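Local structure of radical SAM domain protein (Methanothrix thermoacetophila, 6Y1X) at residues Cys63-Cys66 with Cys72-Glu75; Ser82-Pro87 with Ala110-Pro115; Glu174-Tyr179 with Val219-Ile224. The protein is the radical SAM enzyme NifB, a probable carbide synthase that binds [4Fe-4S] clusters and acts in the biosynthesis of the nitrogenase iron-molybdenum cofactor. All coordinates share one frame; numbering follows the deposited sequence. Where two conformers were deposited one is given.

Contact 1. Residues Cys63-Cys66 with Cys72-Glu75; sequences CKYC and CVNE. With SF4 (iron/sulfur cluster), chain D; SF4 (iron/sulfur cluster), chain C; SO4 (sulfate ion), chain F.
Y65 reaches across to N74 and V73 and meets both with the edge of its ring. Its OH donates to N74 OD1 at 2.5 Å. The hydroxyl lies in the carbonyl plane of the amide, on a lone pair, with a C=O...O angle of 125°. The ring and amide planes are turned 59° apart. V73 meets the same ring in its plane, with Y65 CD1 3.6 Å from V73 CG1. One face of the ring is taken by the CB of C63, which sits over the ring centre. The chi1 of Y65, 52°, sets CG between the backbone N and the carbonyl carbon. This folds the ring back over C63. A water donates to Y65 OH and accepts from N74 ND2, so it spans the two groups a second time. The hydroxyl is also bonded to N166 ND2, and this further partner helps fix the phenol.

Beside this polar pair lies an iron-sulfur cluster bound by both segments. C63 SG binds FE2, C66 SG binds FE1 and C72 SG binds FE3, each at 2.3 Å. The second turn also sends a weak, long N-H...S bond, 3.7 Å, from N74 N to the cluster-bound C72 SG. E75 turns to the other cluster, where its OE2 binds iron FE1 at 2.2 Å. Each segment forms a type I turn. C63 and C66, with C59, hold the cluster in the CxxxCxxC pattern of radical SAM enzymes. C72 supplies a fourth cysteine, and the site is that of the radical SAM cluster.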
ATOM      1  N   CYS A  63       9.336   7.885   5.384  1.00 15.27           N
ATOM      2  CA  CYS A  63       9.184   6.971   6.502  1.00 16.18           C
ATOM      3  C   CYS A  63      10.542   6.777   7.162  1.00 17.10           C
ATOM      4  O   CYS A  63      11.574   6.767   6.485  1.00 17.39           O
ATOM      5  CB  CYS A  63       8.654   5.626   6.009  1.00 15.22           C
ATOM      6  SG  CYS A  63       7.112   5.710   5.083  1.00 21.05           S
ATOM      7  N   LYS A  64      10.548   6.659   8.488  1.00 15.33           N
ATOM      8  CA  LYS A  64      11.809   6.517   9.207  1.00 17.59           C
ATOM      9  C   LYS A  64      12.448   5.145   9.035  1.00 21.90           C
ATOM     10  O   LYS A  64      13.535   4.927   9.580  1.00 16.17           O
ATOM     11  CB  LYS A  64      11.614   6.806  10.692  1.00 18.78           C
ATOM     12  CG  LYS A  64      11.291   8.254  11.017  1.00 20.01           C
ATOM     13  CD  LYS A  64      11.196   8.440  12.528  1.00 18.72           C
ATOM     14  CE  LYS A  64      10.518   9.738  12.896  1.00 31.57           C
ATOM     15  NZ  LYS A  64      11.439  10.876  12.670  1.00 31.71           N
ATOM     16  N   TYR A  65      11.805   4.223   8.318  1.00 18.67           N
ATOM     17  CA  TYR A  65      12.357   2.904   8.030  1.00 21.84           C
ATOM     18  C   TYR A  65      12.759   2.751   6.569  1.00 19.45           C
ATOM     19  O   TYR A  65      13.107   1.644   6.144  1.00 23.26           O
ATOM     20  CB  TYR A  65      11.373   1.798   8.426  1.00 15.06           C
ATOM     21  CG  TYR A  65       9.977   1.955   7.865  1.00 15.42           C
ATOM     22  CD1 TYR A  65       9.666   1.536   6.574  1.00 15.11           C
ATOM     23  CD2 TYR A  65       8.955   2.479   8.647  1.00 14.78           C
ATOM     24  CE1 TYR A  65       8.382   1.676   6.065  1.00 17.44           C
ATOM     25  CE2 TYR A  65       7.673   2.612   8.155  1.00 15.49           C
ATOM     26  CZ  TYR A  65       7.392   2.214   6.864  1.00 13.98           C
ATOM     27  OH  TYR A  65       6.113   2.340   6.383  1.00 21.98           O
ATOM     28  N   CYS A  66      12.719   3.827   5.791  1.00 17.73           N
ATOM     29  CA  CYS A  66      12.879   3.764   4.345  1.00 19.55           C
ATOM     30  C   CYS A  66      14.167   4.445   3.908  1.00 21.86           C
ATOM     31  O   CYS A  66      14.458   5.570   4.331  1.00 20.90           O
ATOM     32  CB  CYS A  66      11.695   4.415   3.629  1.00 21.06           C
ATOM     33  SG  CYS A  66      11.960   4.549   1.856  1.00 19.81           S
ATOM     34  N   CYS A  72       9.666   1.115  -2.702  1.00 20.57           N
ATOM     35  CA  CYS A  72       8.868   1.345  -1.501  1.00 22.41           C
ATOM     36  C   CYS A  72       8.680   0.069  -0.692  1.00 18.10           C
ATOM     37  O   CYS A  72       7.974  -0.852  -1.112  1.00 16.83           O
ATOM     38  CB  CYS A  72       7.511   1.934  -1.878  1.00 20.36           C
ATOM     39  SG  CYS A  72       6.426   2.146  -0.457  1.00 19.22           S
ATOM     40  N   VAL A  73       9.321   0.008   0.478  1.00 16.18           N
ATOM     41  CA  VAL A  73       9.361  -1.224   1.251  1.00 20.06           C
ATOM     42  C   VAL A  73       8.020  -1.569   1.883  1.00 18.40           C
ATOM     43  O   VAL A  73       7.863  -2.671   2.419  1.00 21.83           O
ATOM     44  CB  VAL A  73      10.485  -1.097   2.305  1.00 22.06           C
ATOM     45  CG1 VAL A  73      10.161   0.001   3.311  1.00 16.44           C
ATOM     46  CG2 VAL A  73      10.804  -2.437   2.973  1.00 27.86           C
ATOM     47  N   ASN A  74       7.028  -0.679   1.806  1.00 23.36           N
ATOM     48  CA  ASN A  74       5.697  -1.050   2.278  1.00 21.79           C
ATOM     49  C   ASN A  74       5.090  -2.146   1.416  1.00 23.53           C
ATOM     50  O   ASN A  74       4.295  -2.952   1.911  1.00 23.07           O
ATOM     51  CB  ASN A  74       4.764   0.162   2.297  1.00 21.59           C
ATOM     52  CG  ASN A  74       5.168   1.196   3.325  1.00 24.97           C
ATOM     53  OD1 ASN A  74       5.820   0.878   4.320  1.00 21.95           O
ATOM     54  ND2 ASN A  74       4.775   2.444   3.095  1.00 27.95           N
ATOM     55  N   GLU A  75       5.453  -2.200   0.135  1.00 22.22           N
ATOM     56  CA  GLU A  75       4.815  -3.123  -0.793  1.00 22.27           C
ATOM     57  C   GLU A  75       5.841  -3.920  -1.590  1.00 30.88           C
ATOM     58  O   GLU A  75       5.499  -4.508  -2.618  1.00 32.71           O
ATOM     59  CB  GLU A  75       3.858  -2.383  -1.731  1.00 23.50           C
ATOM     60  CG  GLU A  75       2.613  -3.198  -2.080  1.00 30.16           C
ATOM     61  CD  GLU A  75       1.655  -3.325  -0.902  1.00 43.78           C
ATOM     62  OE1 GLU A  75       1.988  -2.854   0.205  1.00 52.32           O
ATOM     63  OE2 GLU A  75       0.569  -3.908  -1.071  1.00 53.92           O
TER
HETATM   64 FE1  SF4 D 302       9.772   5.014   1.321  1.00 30.46          FE
HETATM   65 FE2  SF4 D 302       7.604   5.485   2.848  1.00 31.68          FE
HETATM   66 FE3  SF4 D 302       7.381   3.945   0.610  1.00 29.31          FE
HETATM   67 FE4  SF4 D 302       7.787   6.634   0.400  1.00 32.20          FE
HETATM   68  S1  SF4 D 302       5.928   5.601   1.277  1.00 17.35           S
HETATM   69  S2  SF4 D 302       8.871   4.996  -0.794  1.00 16.68           S
HETATM   70  S3  SF4 D 302       9.158   7.050   2.198  1.00 20.44           S
HETATM   71  S4  SF4 D 302       8.585   3.434   2.497  1.00 17.64           S
HETATM   72 FE1  SF4 C 301      -0.107  -4.651  -3.027  1.00 47.68          FE
HETATM   73 FE2  SF4 C 301      -0.748  -7.062  -4.115  1.00 75.44          FE
HETATM   74 FE3  SF4 C 301       0.815  -5.297  -5.474  1.00 56.91          FE
HETATM   75 FE4  SF4 C 301      -1.868  -4.778  -5.129  1.00 58.91          FE
HETATM   76  S1  SF4 C 301      -0.943  -6.502  -6.339  1.00 36.39           S
HETATM   77  S2  SF4 C 301      -0.135  -3.286  -4.880  1.00 33.16           S
HETATM   78  S3  SF4 C 301      -2.186  -5.637  -3.020  1.00 33.10           S
HETATM   79  S4  SF4 C 301       1.357  -6.361  -3.507  1.00 32.55           S
HETATM   80  S   SO4 F 304      14.635  11.898  14.640  1.00 66.75           S
HETATM   81  O1  SO4 F 304      14.799  12.822  13.521  1.00 66.64           O
HETATM   82  O2  SO4 F 304      13.780  10.782  14.247  1.00 56.44           O
HETATM   83  O3  SO4 F 304      15.946  11.388  15.031  1.00 73.18           O
HETATM   84  O4  SO4 F 304      14.025  12.597  15.769  1.00 70.12           O
HETATM   85  O   HOH W   1       4.180   4.393   5.466  1.00 38.63           O

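Contact 2. Residues Ser82-Pro87 with Ala110-Pro115; sequences SRVLTP and AGPGEP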
ATOM      1  N   SER A  82      14.253  -1.155  -8.791  1.00 20.52           N
ATOM      2  CA  SER A  82      13.623  -1.436 -10.072  1.00 22.51           C
ATOM      3  C   SER A  82      14.027  -0.395 -11.108  1.00 26.50           C
ATOM      4  O   SER A  82      14.249   0.778 -10.796  1.00 29.33           O
ATOM      5  CB  SER A  82      12.097  -1.455  -9.947  1.00 27.44           C
ATOM      6  OG  SER A  82      11.645  -2.590  -9.228  1.00 26.29           O
ATOM      7  N   ARG A  83      14.123  -0.847 -12.352  1.00 23.37           N
ATOM      8  CA  ARG A  83      14.199   0.074 -13.474  1.00 21.63           C
ATOM      9  C   ARG A  83      12.872   0.803 -13.632  1.00 22.41           C
ATOM     10  O   ARG A  83      11.813   0.174 -13.698  1.00 23.19           O
ATOM     11  CB  ARG A  83      14.545  -0.699 -14.745  1.00 29.95           C
ATOM     12  CG  ARG A  83      14.528   0.125 -16.007  1.00 37.89           C
ATOM     13  CD  ARG A  83      14.618  -0.764 -17.239  1.00 44.40           C
ATOM     14  NE  ARG A  83      14.273  -0.046 -18.465  1.00 47.25           N
ATOM     15  N   VAL A  84      12.927   2.132 -13.682  1.00 23.03           N
ATOM     16  CA  VAL A  84      11.713   2.926 -13.828  1.00 23.19           C
ATOM     17  C   VAL A  84      11.249   2.845 -15.276  1.00 25.35           C
ATOM     18  O   VAL A  84      12.043   3.029 -16.204  1.00 25.89           O
ATOM     19  CB  VAL A  84      11.959   4.380 -13.399  1.00 23.53           C
ATOM     20  CG1 VAL A  84      10.705   5.220 -13.616  1.00 21.29           C
ATOM     21  CG2 VAL A  84      12.405   4.435 -11.949  1.00 26.19           C
ATOM     22  N   LEU A  85       9.955   2.610 -15.470  1.00 29.20           N
ATOM     23  CA  LEU A  85       9.359   2.511 -16.795  1.00 29.61           C
ATOM     24  C   LEU A  85       8.468   3.711 -17.075  1.00 29.04           C
ATOM     25  O   LEU A  85       7.782   4.209 -16.177  1.00 28.36           O
ATOM     26  CB  LEU A  85       8.541   1.225 -16.930  1.00 28.03           C
ATOM     27  CG  LEU A  85       9.293  -0.095 -16.759  1.00 31.44           C
ATOM     28  CD1 LEU A  85       8.366  -1.268 -17.019  1.00 30.84           C
ATOM     29  CD2 LEU A  85      10.487  -0.143 -17.705  1.00 25.45           C
ATOM     30  N   THR A  86       8.463   4.158 -18.328  1.00 27.86           N
ATOM     31  CA  THR A  86       7.446   5.097 -18.755  1.00 29.66           C
ATOM     32  C   THR A  86       6.131   4.343 -18.927  1.00 33.49           C
ATOM     33  O   THR A  86       6.126   3.113 -19.023  1.00 31.84           O
ATOM     34  CB  THR A  86       7.838   5.760 -20.072  1.00 29.47           C
ATOM     35  OG1 THR A  86       7.864   4.770 -21.104  1.00 29.62           O
ATOM     36  CG2 THR A  86       9.213   6.413 -19.960  1.00 32.59           C
ATOM     37  N   PRO A  87       4.997   5.056 -18.958  1.00 30.36           N
ATOM     38  CA  PRO A  87       3.715   4.376 -19.217  1.00 22.61           C
ATOM     39  C   PRO A  87       3.727   3.492 -20.453  1.00 30.17           C
ATOM     40  O   PRO A  87       3.184   2.381 -20.421  1.00 28.22           O
ATOM     41  CB  PRO A  87       2.739   5.550 -19.356  1.00 28.30           C
ATOM     42  CG  PRO A  87       3.301   6.577 -18.422  1.00 27.89           C
ATOM     43  CD  PRO A  87       4.799   6.471 -18.587  1.00 31.73           C
ATOM     44  N   ALA A 110       2.915   0.019  -7.457  1.00 22.00           N
ATOM     45  CA  ALA A 110       3.236   0.012  -6.039  1.00 21.84           C
ATOM     46  C   ALA A 110       4.558   0.700  -5.745  1.00 22.89           C
ATOM     47  O   ALA A 110       4.973   0.735  -4.583  1.00 19.11           O
ATOM     48  CB  ALA A 110       3.272  -1.424  -5.496  1.00 23.63           C
ATOM     49  N   GLY A 111       5.228   1.249  -6.752  1.00 20.33           N
ATOM     50  CA  GLY A 111       6.506   1.874  -6.548  1.00 19.21           C
ATOM     51  C   GLY A 111       7.108   2.371  -7.842  1.00 17.36           C
ATOM     52  O   GLY A 111       6.428   2.461  -8.870  1.00 22.54           O
ATOM     53  N   PRO A 112       8.408   2.711  -7.821  1.00 14.50           N
ATOM     54  CA  PRO A 112       9.319   2.552  -6.675  1.00 17.83           C
ATOM     55  C   PRO A 112       9.052   3.519  -5.506  1.00 22.76           C
ATOM     56  O   PRO A 112       9.564   3.298  -4.407  1.00 19.94           O
ATOM     57  CB  PRO A 112      10.697   2.826  -7.291  1.00 20.30           C
ATOM     58  CG  PRO A 112      10.523   2.550  -8.758  1.00 19.78           C
ATOM     59  CD  PRO A 112       9.139   3.039  -9.057  1.00 17.55           C
ATOM     60  N   GLY A 113       8.288   4.579  -5.757  1.00 22.16           N
ATOM     61  CA  GLY A 113       7.898   5.531  -4.729  1.00 14.82           C
ATOM     62  C   GLY A 113       6.420   5.451  -4.391  1.00 14.58           C
ATOM     63  O   GLY A 113       5.871   4.358  -4.217  1.00 17.77           O
ATOM     64  N   GLU A 114       5.759   6.608  -4.310  1.00 14.08           N
ATOM     65  CA  GLU A 114       4.360   6.662  -3.919  1.00 16.93           C
ATOM     66  C   GLU A 114       3.536   6.728  -5.193  1.00 16.37           C
ATOM     67  O   GLU A 114       3.633   7.723  -5.929  1.00 16.15           O
ATOM     68  CB  GLU A 114       4.092   7.893  -3.051  1.00 20.28           C
ATOM     69  CG  GLU A 114       2.616   8.318  -2.928  1.00 17.35           C
ATOM     70  CD  GLU A 114       1.682   7.186  -2.529  1.00 24.63           C
ATOM     71  OE1 GLU A 114       2.122   6.286  -1.781  1.00 20.94           O
ATOM     72  OE2 GLU A 114       0.507   7.192  -2.966  1.00 23.42           O
ATOM     73  N   PRO A 115       2.764   5.690  -5.524  1.00 17.04           N
ATOM     74  CA  PRO A 115       2.018   5.695  -6.794  1.00 15.02           C
ATOM     75  C   PRO A 115       1.177   6.942  -7.032  1.00 20.13           C
ATOM     76  O   PRO A 115       1.194   7.477  -8.145  1.00 24.35           O
ATOM     77  CB  PRO A 115       1.172   4.424  -6.679  1.00 14.80           C
ATOM     78  CG  PRO A 115       2.092   3.490  -5.930  1.00 15.87           C
ATOM     79  CD  PRO A 115       2.663   4.386  -4.844  1.00 14.34           C
TER
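S82 opens the contact with its CB bond directed toward the second segment. The approach to P112 is slight, 4.5 Å from S82 CB to P112 CG. The hydroxyl of S82 is engaged by D71, through a hydrogen bond to OD2, and D71 also touches P112. R83 takes the chain on to V84. V84 brings one methyl to the same ring carbon, with V84 CG2 4.2 Å from P112 CG. Its chi1 of 177° sends CG1 anti to the backbone N and leaves CG2 for the proline. The two side chains lie aslant, and the touch is purely apolar. P112 follows a cis peptide bond, in the loop that leaves strand 104-109 of the parallel sheet. This is a beta-to-alpha loop of the parallel-stranded fold, consistent with the partial TIM barrel of radical SAM proteins, and it borders the cluster pocket through A110. Further on, T86 is the N-cap of helix 87-100, and its side chain caps a backbone N just beyond the segment. P87 starts that helix and packs on helix 119-131.

Contact 3. Residues Glu174-Tyr179 with Val219-Ile224; sequences EQIYDY and VLIPGI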
ATOM      1  N   GLU A 174       3.960  10.599  14.551  1.00 19.46           N
ATOM      2  CA  GLU A 174       5.105  11.502  14.518  1.00 22.05           C
ATOM      3  C   GLU A 174       6.412  10.746  14.719  1.00 22.68           C
ATOM      4  O   GLU A 174       7.468  11.186  14.247  1.00 22.03           O
ATOM      5  CB  GLU A 174       4.964  12.578  15.592  1.00 23.08           C
ATOM      6  CG  GLU A 174       6.114  13.581  15.590  1.00 38.42           C
ATOM      7  CD  GLU A 174       6.060  14.561  16.744  1.00 50.63           C
ATOM      8  OE1 GLU A 174       5.145  14.445  17.587  1.00 54.36           O
ATOM      9  OE2 GLU A 174       6.939  15.449  16.806  1.00 54.70           O
ATOM     10  N   GLN A 175       6.361   9.611  15.410  1.00 23.02           N
ATOM     11  CA  GLN A 175       7.541   8.788  15.641  1.00 20.69           C
ATOM     12  C   GLN A 175       7.930   7.961  14.425  1.00 17.45           C
ATOM     13  O   GLN A 175       8.958   7.279  14.461  1.00 19.41           O
ATOM     14  CB  GLN A 175       7.302   7.870  16.839  1.00 15.44           C
ATOM     15  CG  GLN A 175       7.019   8.621  18.137  1.00 24.10           C
ATOM     16  CD  GLN A 175       6.742   7.691  19.299  1.00 30.35           C
ATOM     17  OE1 GLN A 175       7.598   6.902  19.691  1.00 38.85           O
ATOM     18  NE2 GLN A 175       5.540   7.774  19.853  1.00 28.56           N
ATOM     19  N   ILE A 176       7.140   7.996  13.356  1.00 14.42           N
ATOM     20  CA  ILE A 176       7.349   7.106  12.224  1.00 12.26           C
ATOM     21  C   ILE A 176       7.725   7.843  10.943  1.00 12.14           C
ATOM     22  O   ILE A 176       8.333   7.232  10.048  1.00 16.71           O
ATOM     23  CB  ILE A 176       6.087   6.235  12.000  1.00 18.73           C
ATOM     24  CG1 ILE A 176       5.787   5.416  13.259  1.00 19.93           C
ATOM     25  CG2 ILE A 176       6.229   5.276  10.824  1.00 12.90           C
ATOM     26  CD1 ILE A 176       4.448   4.701  13.218  1.00 19.60           C
ATOM     27  N   TYR A 177       7.453   9.141  10.832  1.00 18.64           N
ATOM     28  CA  TYR A 177       7.674   9.899   9.609  1.00 16.24           C
ATOM     29  C   TYR A 177       8.578  11.098   9.861  1.00 12.76           C
ATOM     30  O   TYR A 177       8.374  11.845  10.825  1.00 17.27           O
ATOM     31  CB  TYR A 177       6.332  10.347   9.040  1.00 15.84           C
ATOM     32  CG  TYR A 177       5.433   9.170   8.791  1.00 17.85           C
ATOM     33  CD1 TYR A 177       5.596   8.363   7.674  1.00 14.09           C
ATOM     34  CD2 TYR A 177       4.460   8.822   9.717  1.00 15.67           C
ATOM     35  CE1 TYR A 177       4.774   7.268   7.465  1.00 14.31           C
ATOM     36  CE2 TYR A 177       3.644   7.729   9.522  1.00 15.59           C
ATOM     37  CZ  TYR A 177       3.804   6.956   8.394  1.00 15.25           C
ATOM     38  OH  TYR A 177       2.989   5.863   8.211  1.00 19.24           O
ATOM     39  N   ASP A 178       9.560  11.293   8.978  1.00 15.89           N
ATOM     40  CA  ASP A 178      10.382  12.498   9.028  1.00 19.12           C
ATOM     41  C   ASP A 178       9.596  13.713   8.561  1.00 18.89           C
ATOM     42  O   ASP A 178       9.667  14.783   9.177  1.00 16.62           O
ATOM     43  CB  ASP A 178      11.621  12.341   8.143  1.00 18.92           C
ATOM     44  CG  ASP A 178      12.753  11.616   8.824  1.00 21.83           C
ATOM     45  OD1 ASP A 178      12.639  11.283  10.020  1.00 26.54           O
ATOM     46  OD2 ASP A 178      13.773  11.385   8.146  1.00 27.39           O
ATOM     47  N   TYR A 179       8.846  13.572   7.472  1.00 17.76           N
ATOM     48  CA  TYR A 179       8.132  14.697   6.893  1.00 12.77           C
ATOM     49  C   TYR A 179       7.080  14.166   5.936  1.00 19.25           C
ATOM     50  O   TYR A 179       7.115  13.005   5.525  1.00 17.28           O
ATOM     51  CB  TYR A 179       9.086  15.666   6.173  1.00 14.69           C
ATOM     52  CG  TYR A 179       9.819  15.091   4.977  1.00 18.13           C
ATOM     53  CD1 TYR A 179       9.179  14.918   3.753  1.00 20.75           C
ATOM     54  CD2 TYR A 179      11.154  14.725   5.071  1.00 15.24           C
ATOM     55  CE1 TYR A 179       9.848  14.395   2.666  1.00 18.87           C
ATOM     56  CE2 TYR A 179      11.830  14.207   3.985  1.00 21.06           C
ATOM     57  CZ  TYR A 179      11.172  14.042   2.786  1.00 28.06           C
ATOM     58  OH  TYR A 179      11.842  13.517   1.699  1.00 33.97           O
ATOM     59  N   VAL A 219       3.171  -1.728   9.345  1.00 19.57           N
ATOM     60  CA  VAL A 219       4.525  -2.155   9.682  1.00 19.39           C
ATOM     61  C   VAL A 219       4.584  -2.261  11.196  1.00 19.69           C
ATOM     62  O   VAL A 219       4.319  -1.284  11.903  1.00 18.78           O
ATOM     63  CB  VAL A 219       5.582  -1.175   9.150  1.00 22.02           C
ATOM     64  CG1 VAL A 219       6.985  -1.682   9.461  1.00 16.20           C
ATOM     65  CG2 VAL A 219       5.417  -0.982   7.656  1.00 22.17           C
ATOM     66  N   LEU A 220       4.915  -3.448  11.694  1.00 19.14           N
ATOM     67  CA  LEU A 220       4.975  -3.676  13.132  1.00 20.09           C
ATOM     68  C   LEU A 220       6.335  -3.226  13.646  1.00 19.53           C
ATOM     69  O   LEU A 220       7.348  -3.887  13.403  1.00 20.46           O
ATOM     70  CB  LEU A 220       4.713  -5.149  13.426  1.00 20.17           C
ATOM     71  CG  LEU A 220       4.505  -5.541  14.885  1.00 30.98           C
ATOM     72  CD1 LEU A 220       3.250  -4.886  15.440  1.00 25.74           C
ATOM     73  CD2 LEU A 220       4.415  -7.056  14.975  1.00 31.50           C
ATOM     74  N   ILE A 221       6.352  -2.125  14.386  1.00 15.57           N
ATOM     75  CA  ILE A 221       7.591  -1.489  14.828  1.00 20.17           C
ATOM     76  C   ILE A 221       7.686  -1.637  16.340  1.00 21.45           C
ATOM     77  O   ILE A 221       6.993  -0.921  17.074  1.00 26.40           O
ATOM     78  CB  ILE A 221       7.642  -0.012  14.409  1.00 20.28           C
ATOM     79  CG1 ILE A 221       7.420   0.122  12.897  1.00 16.56           C
ATOM     80  CG2 ILE A 221       8.969   0.605  14.816  1.00 19.20           C
ATOM     81  CD1 ILE A 221       6.953   1.525  12.458  1.00 18.35           C
ATOM     82  N   PRO A 222       8.511  -2.551  16.845  1.00 20.47           N
ATOM     83  CA  PRO A 222       8.558  -2.785  18.293  1.00 25.98           C
ATOM     84  C   PRO A 222       8.914  -1.517  19.051  1.00 24.28           C
ATOM     85  O   PRO A 222       9.812  -0.768  18.659  1.00 23.52           O
ATOM     86  CB  PRO A 222       9.647  -3.853  18.438  1.00 30.05           C
ATOM     87  CG  PRO A 222       9.586  -4.598  17.151  1.00 27.03           C
ATOM     88  CD  PRO A 222       9.311  -3.542  16.108  1.00 20.97           C
ATOM     89  N   GLY A 223       8.159  -1.259  20.116  1.00 29.80           N
ATOM     90  CA  GLY A 223       8.361  -0.088  20.935  1.00 21.48           C
ATOM     91  C   GLY A 223       7.697   1.175  20.437  1.00 22.99           C
ATOM     92  O   GLY A 223       7.709   2.180  21.158  1.00 34.33           O
ATOM     93  N   ILE A 224       7.111   1.165  19.239  1.00 21.04           N
ATOM     94  CA  ILE A 224       6.508   2.372  18.690  0.55 19.07           C
ATOM     95  C   ILE A 224       5.017   2.170  18.458  1.00 22.03           C
ATOM     96  O   ILE A 224       4.197   2.919  18.999  1.00 25.57           O
ATOM     97  CB  ILE A 224       7.218   2.806  17.397  0.55 20.07           C
ATOM     98  CG1 ILE A 224       8.689   3.103  17.698  0.55 23.46           C
ATOM     99  CG2 ILE A 224       6.528   4.028  16.800  0.55 21.36           C
ATOM    100  CD1 ILE A 224       9.398   3.890  16.634  0.55 19.69           C
TER
HETATM  101  O   HOH W   2       4.566   4.753  21.055  1.00 34.96           O
HETATM  102  O   HOH W   3       7.277   5.032  21.859  1.00 40.86           O
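I176 packs against I224 and I221, and this is the tight part of the contact. Its CG1 lies 3.9 Å from I224 CG2, and the two side chains run antiparallel alongside each other. I221 comes in aslant and places its terminal methyl among the branches of I176, with I221 CD1 4.1 Å from I176 CD1. The chi1 of I176, -59°, puts CG1 beside the backbone N, and from there the extended branch reaches both isoleucines. The CG2 branch also lies over one face of the Y177 ring, toward its rim. The same I224 methyl also meets Q175, with Q175 CB 3.9 Å from I224 CG2. These I224 contacts are those of one of two conformers.

The contact joins two parts of the radical SAM domain. Segment 219-224 leaves the end of strand 213-220 in the parallel sheet. Segment 174-179 leads into strand 177-182 of a small antiparallel sheet.

The outer side is looser and wet. Q175 is exposed there, and its amide meets the other segment through waters. One water donates to Q175 OE1 at 2.9 Å and to G223 O. A second donates to I224 O at 2.8 Å, but accepts only a weak bond from Q175 NE2. That NE2 also makes a weak bond to T171 O. The 221-224 turn behind these carbonyls is closed by a backbone bond from I224 N to I221 O.

In the fold
All three contacts lie within the radical SAM domain. Along the chain they come in numerical order. Contact 1 lies between the others, its centre about 14 Å from that of contact 2 and about 11 Å from that of contact 3. It touches both. C72 is joined to P112 by a probable backbone hydrogen bond, and K64 is joined to I176 in the same way and to D178 by a salt bridge. Contacts 2 and 3 stay about 10 Å apart at their nearest atoms. The loop after strand 104-109 meets the cysteine loop on the contact 2 side, and segment 174-179 and the end of strand 213-220 meet it on the contact 3 side.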